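Local coordinates for protein L-iditol 2-dehydrogenase (Clostridium scindens, PDB 4OH1) that probably oxidises polyols such as L-iditol with NAD+ as a zinc-dependent member of the alcohol dehydrogenase family, at residues Phe6-Arg11 against Met18-Met23; Pro29-Glu34 against Ile80-Ser85; Thr200-Asp205 against Tyr221-Ala226. All coordinates share one frame; numbering follows the deposited sequence.

Interaction 1: Phe6-Arg11 against Met18-Met23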
loop_
_atom_site.group_PDB
_atom_site.type_symbol
_atom_site.label_atom_id
_atom_site.label_comp_id
_atom_site.label_asym_id
_atom_site.label_seq_id
_atom_site.Cartn_x
_atom_site.Cartn_y
_atom_site.Cartn_z
ATOM N N PHE A 6 -0.558 -18.127 -39.655
ATOM C CA PHE A 6 -1.204 -16.848 -39.783
ATOM C C PHE A 6 -2.692 -17.062 -39.614
ATOM O O PHE A 6 -3.244 -18.139 -39.929
ATOM C CB PHE A 6 -0.955 -16.277 -41.184
ATOM C CG PHE A 6 0.470 -15.893 -41.437
ATOM C CD1 PHE A 6 1.411 -16.858 -41.820
ATOM C CD2 PHE A 6 0.884 -14.577 -41.294
ATOM C CE1 PHE A 6 2.740 -16.513 -42.042
ATOM C CE2 PHE A 6 2.227 -14.217 -41.520
ATOM C CZ PHE A 6 3.154 -15.192 -41.887
ATOM N N VAL A 7 -3.350 -16.036 -39.114
ATOM C CA VAL A 7 -4.793 -16.012 -39.050
ATOM C C VAL A 7 -5.188 -15.608 -40.448
ATOM O O VAL A 7 -4.823 -14.510 -40.870
ATOM C CB VAL A 7 -5.290 -14.950 -38.056
ATOM C CG1 VAL A 7 -6.812 -14.824 -38.107
ATOM C CG2 VAL A 7 -4.863 -15.317 -36.660
ATOM N N THR A 8 -5.888 -16.500 -41.166
ATOM C CA THR A 8 -6.322 -16.269 -42.556
ATOM C C THR A 8 -7.780 -15.780 -42.712
ATOM O O THR A 8 -8.088 -15.090 -43.667
ATOM C CB THR A 8 -6.063 -17.522 -43.441
ATOM O OG1 THR A 8 -6.540 -18.704 -42.786
ATOM C CG2 THR A 8 -4.552 -17.684 -43.706
ATOM N N SER A 9 -8.658 -16.117 -41.771
ATOM C CA SER A 9 -9.979 -15.496 -41.681
ATOM C C SER A 9 -10.426 -15.404 -40.237
ATOM O O SER A 9 -9.953 -16.161 -39.396
ATOM C CB SER A 9 -10.983 -16.341 -42.446
ATOM O OG SER A 9 -11.213 -17.559 -41.751
ATOM N N ILE A 10 -11.357 -14.496 -39.954
ATOM C CA ILE A 10 -11.971 -14.372 -38.608
ATOM C C ILE A 10 -13.456 -14.703 -38.685
ATOM O O ILE A 10 -13.978 -14.927 -39.782
ATOM C CB ILE A 10 -11.838 -12.944 -38.023
ATOM C CG1 ILE A 10 -12.164 -11.912 -39.118
ATOM C CG2 ILE A 10 -10.428 -12.717 -37.428
ATOM C CD1 ILE A 10 -12.699 -10.609 -38.589
ATOM N N ARG A 11 -14.144 -14.712 -37.538
ATOM C CA ARG A 11 -15.566 -15.083 -37.538
ATOM C C ARG A 11 -16.383 -14.184 -38.473
ATOM O O ARG A 11 -16.389 -12.960 -38.276
ATOM C CB ARG A 11 -16.171 -15.030 -36.131
ATOM C CG ARG A 11 -17.633 -15.523 -36.120
ATOM C CD ARG A 11 -18.101 -15.930 -34.731
ATOM N NE ARG A 11 -19.366 -16.657 -34.787
ATOM C CZ ARG A 11 -20.030 -17.109 -33.729
ATOM N NH1 ARG A 11 -19.572 -16.899 -32.506
ATOM N NH2 ARG A 11 -21.168 -17.774 -33.897
HETATM N N MSE A 18 -16.545 -19.863 -39.117
HETATM C CA MSE A 18 -15.525 -19.588 -38.104
HETATM C C MSE A 18 -14.206 -19.116 -38.732
HETATM O O MSE A 18 -13.985 -19.243 -39.941
HETATM C CB MSE A 18 -15.275 -20.840 -37.252
HETATM C CG MSE A 18 -16.501 -21.322 -36.508
HETATM SE SE MSE A 18 -17.176 -19.952 -35.286
HETATM C CE MSE A 18 -19.105 -20.411 -35.374
ATOM N N GLY A 19 -13.326 -18.580 -37.887
ATOM C CA GLY A 19 -11.995 -18.144 -38.324
ATOM C C GLY A 19 -11.091 -19.313 -38.675
ATOM O O GLY A 19 -11.311 -20.422 -38.197
ATOM N N THR A 20 -10.068 -19.055 -39.487
ATOM C CA THR A 20 -9.091 -20.085 -39.885
ATOM C C THR A 20 -7.597 -19.757 -39.603
ATOM O O THR A 20 -7.181 -18.593 -39.509
ATOM C CB THR A 20 -9.236 -20.358 -41.378
ATOM O OG1 THR A 20 -9.046 -19.128 -42.089
ATOM C CG2 THR A 20 -10.624 -20.881 -41.655
ATOM N N VAL A 21 -6.795 -20.803 -39.432
ATOM C CA VAL A 21 -5.359 -20.654 -39.194
ATOM C C VAL A 21 -4.627 -21.520 -40.178
ATOM O O VAL A 21 -4.919 -22.720 -40.295
ATOM C CB VAL A 21 -4.976 -21.089 -37.783
ATOM C CG1 VAL A 21 -3.487 -21.124 -37.646
ATOM C CG2 VAL A 21 -5.536 -20.083 -36.757
ATOM N N ASP A 22 -3.657 -20.937 -40.857
ATOM C CA ASP A 22 -2.982 -21.716 -41.877
ATOM C C ASP A 22 -1.521 -21.461 -41.881
ATOM O O ASP A 22 -1.096 -20.365 -41.621
ATOM C CB ASP A 22 -3.540 -21.384 -43.243
ATOM C CG ASP A 22 -4.964 -21.787 -43.393
ATOM O OD1 ASP A 22 -5.203 -23.000 -43.357
ATOM O OD2 ASP A 22 -5.799 -20.896 -43.681
HETATM N N MSE A 23 -0.759 -22.486 -42.195
HETATM C CA MSE A 23 0.676 -22.310 -42.310
HETATM C C MSE A 23 1.035 -21.710 -43.655
HETATM O O MSE A 23 0.514 -22.149 -44.670
HETATM C CB MSE A 23 1.382 -23.638 -42.185
HETATM C CG MSE A 23 2.863 -23.470 -42.147
HETATM SE SE MSE A 23 3.683 -25.239 -42.125
HETATM C CE MSE A 23 3.498 -25.761 -40.250
#

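Interaction 2: Pro29-Glu34 against Ile80-Ser85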
loop_
_atom_site.group_PDB
_atom_site.type_symbol
_atom_site.label_atom_id
_atom_site.label_comp_id
_atom_site.label_asym_id
_atom_site.label_seq_id
_atom_site.Cartn_x
_atom_site.Cartn_y
_atom_site.Cartn_z
ATOM N N PRO A 29 13.612 -13.944 -40.370
ATOM C CA PRO A 29 13.852 -12.545 -39.982
ATOM C C PRO A 29 15.283 -12.315 -39.455
ATOM O O PRO A 29 15.950 -13.247 -39.008
ATOM C CB PRO A 29 12.817 -12.312 -38.887
ATOM C CG PRO A 29 12.664 -13.615 -38.233
ATOM C CD PRO A 29 12.758 -14.635 -39.395
ATOM N N GLU A 30 15.731 -11.069 -39.496
ATOM C CA GLU A 30 17.105 -10.700 -39.209
ATOM C C GLU A 30 17.092 -9.652 -38.134
ATOM O O GLU A 30 16.360 -8.715 -38.226
ATOM C CB GLU A 30 17.749 -10.111 -40.488
ATOM C CG GLU A 30 18.228 -11.155 -41.519
ATOM C CD GLU A 30 19.123 -12.208 -40.878
ATOM O OE1 GLU A 30 19.775 -11.882 -39.866
ATOM O OE2 GLU A 30 19.177 -13.365 -41.344
ATOM N N PRO A 31 17.879 -9.807 -37.090
ATOM C CA PRO A 31 17.832 -8.778 -36.053
ATOM C C PRO A 31 18.723 -7.578 -36.327
ATOM O O PRO A 31 19.851 -7.754 -36.720
ATOM C CB PRO A 31 18.385 -9.494 -34.850
ATOM C CG PRO A 31 19.246 -10.577 -35.436
ATOM C CD PRO A 31 18.599 -11.007 -36.664
ATOM N N LYS A 32 18.219 -6.377 -36.062
ATOM C CA LYS A 32 19.057 -5.169 -36.026
ATOM C C LYS A 32 19.959 -5.208 -34.796
ATOM O O LYS A 32 19.979 -6.212 -34.093
ATOM C CB LYS A 32 18.209 -3.925 -35.923
ATOM C CG LYS A 32 17.121 -3.821 -36.903
ATOM C CD LYS A 32 16.573 -2.401 -36.861
ATOM C CE LYS A 32 15.174 -2.299 -37.406
ATOM N NZ LYS A 32 15.000 -3.145 -38.615
ATOM N N ASP A 33 20.704 -4.123 -34.536
ATOM C CA ASP A 33 21.745 -4.090 -33.460
ATOM C C ASP A 33 21.212 -4.405 -32.036
ATOM O O ASP A 33 21.874 -5.107 -31.248
ATOM C CB ASP A 33 22.466 -2.724 -33.429
ATOM C CG ASP A 33 23.301 -2.458 -34.695
ATOM O OD1 ASP A 33 23.555 -3.390 -35.469
ATOM O OD2 ASP A 33 23.700 -1.306 -34.918
ATOM N N GLU A 34 20.021 -3.900 -31.740
ATOM C CA GLU A 34 19.428 -4.101 -30.436
ATOM C C GLU A 34 18.421 -5.241 -30.351
ATOM O O GLU A 34 17.747 -5.383 -29.313
ATOM C CB GLU A 34 18.795 -2.802 -29.962
ATOM C CG GLU A 34 19.824 -1.704 -29.853
ATOM C CD GLU A 34 19.301 -0.490 -29.167
ATOM O OE1 GLU A 34 18.160 -0.488 -28.650
ATOM O OE2 GLU A 34 20.041 0.488 -29.152
ATOM N N ILE A 80 17.991 -18.433 -27.919
ATOM C CA ILE A 80 18.548 -17.392 -28.736
ATOM C C ILE A 80 19.356 -18.012 -29.902
ATOM O O ILE A 80 20.201 -18.873 -29.697
ATOM C CB ILE A 80 19.434 -16.465 -27.935
ATOM C CG1 ILE A 80 18.602 -15.742 -26.867
ATOM C CG2 ILE A 80 20.104 -15.444 -28.865
ATOM C CD1 ILE A 80 19.269 -14.516 -26.214
ATOM N N ASP A 81 19.038 -17.551 -31.106
ATOM C CA ASP A 81 19.608 -18.031 -32.345
ATOM C C ASP A 81 20.588 -17.020 -32.952
ATOM O O ASP A 81 21.523 -17.412 -33.607
ATOM C CB ASP A 81 18.490 -18.230 -33.342
ATOM C CG ASP A 81 18.964 -18.832 -34.625
ATOM O OD1 ASP A 81 19.403 -19.999 -34.568
ATOM O OD2 ASP A 81 18.872 -18.162 -35.680
ATOM N N LYS A 82 20.377 -15.730 -32.730
ATOM C CA LYS A 82 21.252 -14.706 -33.243
ATOM C C LYS A 82 20.984 -13.379 -32.543
ATOM O O LYS A 82 19.831 -13.045 -32.223
ATOM C CB LYS A 82 20.995 -14.526 -34.717
ATOM C CG LYS A 82 21.723 -13.373 -35.346
ATOM C CD LYS A 82 21.723 -13.495 -36.857
ATOM C CE LYS A 82 22.415 -12.300 -37.561
ATOM N NZ LYS A 82 22.163 -12.405 -39.017
ATOM N N VAL A 83 22.054 -12.642 -32.302
ATOM C CA VAL A 83 22.060 -11.460 -31.452
ATOM C C VAL A 83 22.663 -10.257 -32.231
ATOM O O VAL A 83 23.736 -10.359 -32.763
ATOM C CB VAL A 83 22.957 -11.739 -30.194
ATOM C CG1 VAL A 83 22.963 -10.542 -29.276
ATOM C CG2 VAL A 83 22.445 -12.894 -29.392
ATOM N N GLY A 84 21.985 -9.121 -32.282
ATOM C CA GLY A 84 22.618 -7.886 -32.746
ATOM C C GLY A 84 23.784 -7.474 -31.847
ATOM O O GLY A 84 23.851 -7.826 -30.673
ATOM N N SER A 85 24.705 -6.702 -32.398
ATOM C CA SER A 85 25.886 -6.292 -31.673
ATOM C C SER A 85 25.578 -5.519 -30.391
ATOM O O SER A 85 26.221 -5.759 -29.386
ATOM C CB SER A 85 26.825 -5.488 -32.606
ATOM O OG SER A 85 26.126 -4.459 -33.281
HETATM O O HOH W 1 24.079 -5.877 -35.039
#

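Interaction 3: Thr200-Asp205 against Tyr221-Ala226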
loop_
_atom_site.group_PDB
_atom_site.type_symbol
_atom_site.label_atom_id
_atom_site.label_comp_id
_atom_site.label_asym_id
_atom_site.label_seq_id
_atom_site.Cartn_x
_atom_site.Cartn_y
_atom_site.Cartn_z
ATOM N N THR A 200 -10.039 -19.935 1.649
ATOM C CA THR A 200 -11.120 -20.579 0.871
ATOM C C THR A 200 -11.046 -20.209 -0.610
ATOM O O THR A 200 -10.911 -19.058 -0.926
ATOM C CB THR A 200 -12.474 -20.202 1.414
ATOM O OG1 THR A 200 -12.549 -20.661 2.748
ATOM C CG2 THR A 200 -13.599 -20.860 0.632
ATOM N N ILE A 201 -11.030 -21.207 -1.499
ATOM C CA ILE A 201 -10.961 -20.971 -2.960
ATOM C C ILE A 201 -12.106 -21.705 -3.635
ATOM O O ILE A 201 -12.194 -22.901 -3.529
ATOM C CB ILE A 201 -9.657 -21.463 -3.560
ATOM C CG1 ILE A 201 -8.473 -20.781 -2.873
ATOM C CG2 ILE A 201 -9.618 -21.146 -5.019
ATOM C CD1 ILE A 201 -7.071 -21.358 -3.158
ATOM N N THR A 202 -13.005 -20.980 -4.279
ATOM C CA THR A 202 -14.154 -21.583 -4.984
ATOM C C THR A 202 -14.138 -21.178 -6.431
ATOM O O THR A 202 -14.063 -19.989 -6.764
ATOM C CB THR A 202 -15.455 -21.050 -4.395
ATOM O OG1 THR A 202 -15.479 -21.335 -3.000
ATOM C CG2 THR A 202 -16.663 -21.683 -5.049
ATOM N N VAL A 203 -14.174 -22.152 -7.305
ATOM C CA VAL A 203 -14.221 -21.911 -8.748
ATOM C C VAL A 203 -15.619 -22.164 -9.306
ATOM O O VAL A 203 -16.346 -23.095 -8.881
ATOM C CB VAL A 203 -13.183 -22.794 -9.467
ATOM C CG1 VAL A 203 -13.257 -22.685 -10.995
ATOM C CG2 VAL A 203 -11.765 -22.416 -8.998
ATOM N N PHE A 204 -15.996 -21.338 -10.271
ATOM C CA PHE A 204 -17.315 -21.428 -10.887
ATOM C C PHE A 204 -17.160 -21.693 -12.385
ATOM O O PHE A 204 -16.341 -21.062 -13.007
ATOM C CB PHE A 204 -18.106 -20.128 -10.671
ATOM C CG PHE A 204 -18.376 -19.802 -9.248
ATOM C CD1 PHE A 204 -17.394 -19.208 -8.463
ATOM C CD2 PHE A 204 -19.632 -20.023 -8.680
ATOM C CE1 PHE A 204 -17.635 -18.860 -7.140
ATOM C CE2 PHE A 204 -19.870 -19.667 -7.357
ATOM C CZ PHE A 204 -18.824 -19.078 -6.596
ATOM N N ASP A 205 -17.906 -22.643 -12.933
ATOM C CA ASP A 205 -17.938 -22.843 -14.393
ATOM C C ASP A 205 -19.235 -23.534 -14.793
ATOM O O ASP A 205 -19.934 -23.995 -13.912
ATOM C CB ASP A 205 -16.723 -23.692 -14.830
ATOM C CG ASP A 205 -16.395 -23.562 -16.318
ATOM O OD1 ASP A 205 -17.008 -24.268 -17.177
ATOM O OD2 ASP A 205 -15.491 -22.772 -16.672
ATOM N N TYR A 221 -13.654 -25.643 -3.400
ATOM C CA TYR A 221 -14.956 -25.966 -3.922
ATOM C C TYR A 221 -14.994 -25.597 -5.391
ATOM O O TYR A 221 -14.299 -24.687 -5.850
ATOM C CB TYR A 221 -16.032 -25.170 -3.170
ATOM C CG TYR A 221 -15.987 -25.391 -1.698
ATOM C CD1 TYR A 221 -16.381 -26.609 -1.155
ATOM C CD2 TYR A 221 -15.502 -24.432 -0.850
ATOM C CE1 TYR A 221 -16.335 -26.842 0.184
ATOM C CE2 TYR A 221 -15.430 -24.668 0.529
ATOM C CZ TYR A 221 -15.856 -25.880 1.009
ATOM O OH TYR A 221 -15.794 -26.157 2.328
ATOM N N ALA A 222 -15.831 -26.291 -6.118
ATOM C CA ALA A 222 -16.006 -26.044 -7.535
ATOM C C ALA A 222 -17.473 -26.180 -7.872
ATOM O O ALA A 222 -18.045 -27.227 -7.682
ATOM C CB ALA A 222 -15.187 -27.002 -8.330
ATOM N N LEU A 223 -18.083 -25.094 -8.338
ATOM C CA LEU A 223 -19.521 -25.050 -8.449
ATOM C C LEU A 223 -19.979 -24.692 -9.836
ATOM O O LEU A 223 -19.315 -23.938 -10.573
ATOM C CB LEU A 223 -20.076 -24.004 -7.494
ATOM C CG LEU A 223 -19.808 -24.197 -6.002
ATOM C CD1 LEU A 223 -20.321 -23.017 -5.200
ATOM C CD2 LEU A 223 -20.429 -25.491 -5.571
ATOM N N ASN A 224 -21.162 -25.187 -10.159
ATOM C CA ASN A 224 -21.778 -24.898 -11.437
ATOM C C ASN A 224 -22.481 -23.547 -11.470
ATOM O O ASN A 224 -23.474 -23.341 -10.758
ATOM C CB ASN A 224 -22.761 -25.971 -11.784
ATOM C CG ASN A 224 -23.203 -25.864 -13.218
ATOM O OD1 ASN A 224 -23.560 -24.774 -13.717
ATOM N ND2 ASN A 224 -23.090 -26.967 -13.921
ATOM N N SER A 225 -21.998 -22.639 -12.319
ATOM C CA SER A 225 -22.435 -21.242 -12.275
ATOM C C SER A 225 -23.797 -21.010 -12.904
ATOM O O SER A 225 -24.351 -19.905 -12.738
ATOM C CB SER A 225 -21.432 -20.311 -12.936
ATOM O OG SER A 225 -21.084 -20.766 -14.218
ATOM N N ALA A 226 -24.285 -22.038 -13.613
ATOM C CA ALA A 226 -25.615 -22.105 -14.215
ATOM C C ALA A 226 -26.698 -22.642 -13.269
ATOM O O ALA A 226 -27.839 -22.254 -13.399
ATOM C CB ALA A 226 -25.586 -22.954 -15.511
#

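Interaction 1: Phe6-Arg11 against Met18-Met23
Phe6 and Asp22 pair through reciprocal backbone hydrogen bonds in the antiparallel hairpin of strands 2-9 and 20-26, whose segment axes come within 4.6 Å of each other, and a beta bulge between Val7 and Ser9 shifts the register by one residue. The bulge brings Thr8 and Ser9 together opposite Thr20, and a row of polar groups follows. Thr8 OG1 lies 2.5 Å from Asp22 OD2, a very short bond in which the threonine donates to the carboxylate. The side chains of Thr8 and Asp22 cross at about a right angle. Ser9 OG and Thr20 OG1 share a hydrogen bond of 2.7 Å in which either may donate, and Thr20 OG1 lies 2.6 Å from Thr8 OG1; short side chains bearing a hydroxyl bring three oxygens together here. Thr20 OG1 stands between its backbone N and carbonyl carbon (chi1 57°), which puts it among these partners. Glycine suits the turn-side end because Gly19 CA lies 3.0 Å from Ser9 O, with which a CB would collide. Beyond it, the selenomethionine Met18 runs side by side with Arg11, its CE 3.4 Å above one face of the guanidinium and offset toward the rim. On the other side of the hairpin, buried Val7 and Val21 both pack on Leu53 of helix 48-54 and on Phe72. The three hydroxyls lie within bonding distance in a row that ends on the carboxylate, which may polarise Thr8 OG1.

Interaction 2: Pro29-Glu34 against Ile80-Ser85
Lys82 NZ and Glu30 OE1 form a salt bridge of 2.6 Å at the surface of the GroES-like domain of the zinc-containing alcohol dehydrogenases, where the loop before strand 35-44 meets the end of strand 75-83. The ammonium approaches OE1 on the syn side, 28° out of the carboxylate plane. Lysine suits the place because its chain is long enough to pass Pro31 before reaching the acid: CG is anti to the backbone N (chi1 173°), and the chain stays extended beyond it. Pro31 crosses this chain at about a right angle, with Pro31 CG 3.7 Å from Lys82 CG, the puckered ring's CG and CD set against the lysine methylenes. Glu30 bends at chi2 (-52°), and Arg37 holds its other oxygen, OE2, in a salt bridge while also packing against Lys82. Asp81 and Lys82 both face Arg37 in a classic beta bulge.

Further along, Gly84 holds the N-cap position of helix 85-89. Gly84 CA lies 3.4 Å from Lys32 O and 3.2 Å from Asp33 O in CA-H...O contacts, and a CB would collide with both carbonyls, which makes glycine the fitting residue. Asp33 approaches the start of the helix, whose dipole would favour its negative charge. There a water donates to Asp33 OD1 at 2.6 Å and accepts from Ser85 N at 2.8 Å.

Interaction 3: Thr200-Asp205 against Tyr221-Ala226
Phe204 and Leu223 lie side by side and point the same way on neighbouring parallel strands of a Rossmann-type domain, joined by helix 208-216 in a beta-alpha-beta unit. Phe204 CE2 is 4.0 Å from Leu223 CD1, which approaches the ring obliquely. In both residues CG is anti to the carbonyl carbon (chi1 -62° and -61°). Both side chains pack on Ala234 of helix 230-238, whose side chain is a single methyl. Leu223 CD1 also meets Thr202 CG2 at 3.9 Å, the side chains crossing at a slant. Threonine suits this spot because its methyl faces the leucine while its hydroxyl bonds to Tyr242; Thr202 OG1 also lies at the edge of the Tyr221 ring, 3.8 Å from Tyr221 CD2. Tyr221 itself packs on Leu237.

On the face of Val203 and Ala222, the smaller side chains meet helix 208-216, Val203 at Ala214 and Ala222 at Leu211. Five backbone hydrogen bonds tie the two segments, among them Leu223 N to Val203 O at 2.7 Å, nearly straight at 168°. At the C-terminal end of its strand, Asp205 OD1 accepts from Val207 N and Asp205 OD2 from Ala182 N, within what is probably the glycine-rich Rossmann turn. An acid here is consistent with binding the adenosine ribose, as in NAD-dependent relatives. The neighbouring strand ends in an Asx turn, where Asn224 OD1 accepts from Ala226 N at 2.8 Å, the donor lying in the carbonyl plane.

Along the chain the three contacts follow one another, each closing before the next opens. Interactions 1 and 2 are centred 30 Å apart, with nearest atoms about 10 Å apart; strand 20-26 of the hairpin in interaction 1 leads into the loop of interaction 2, which then meets the mixed sheet through strand 75-83. Interaction 3 belongs to the separate six-stranded parallel sheet; its centre lies 33 Å from that of interaction 1 and 47 Å from that of interaction 2, across the chain's centre from the latter. Interactions 1 and 2 belong to the N-terminal catalytic part, with the side chain of Val7 about 14 Å from a bound zinc ion, and interaction 3 to the Rossmann-type part that in this family binds the dinucleotide.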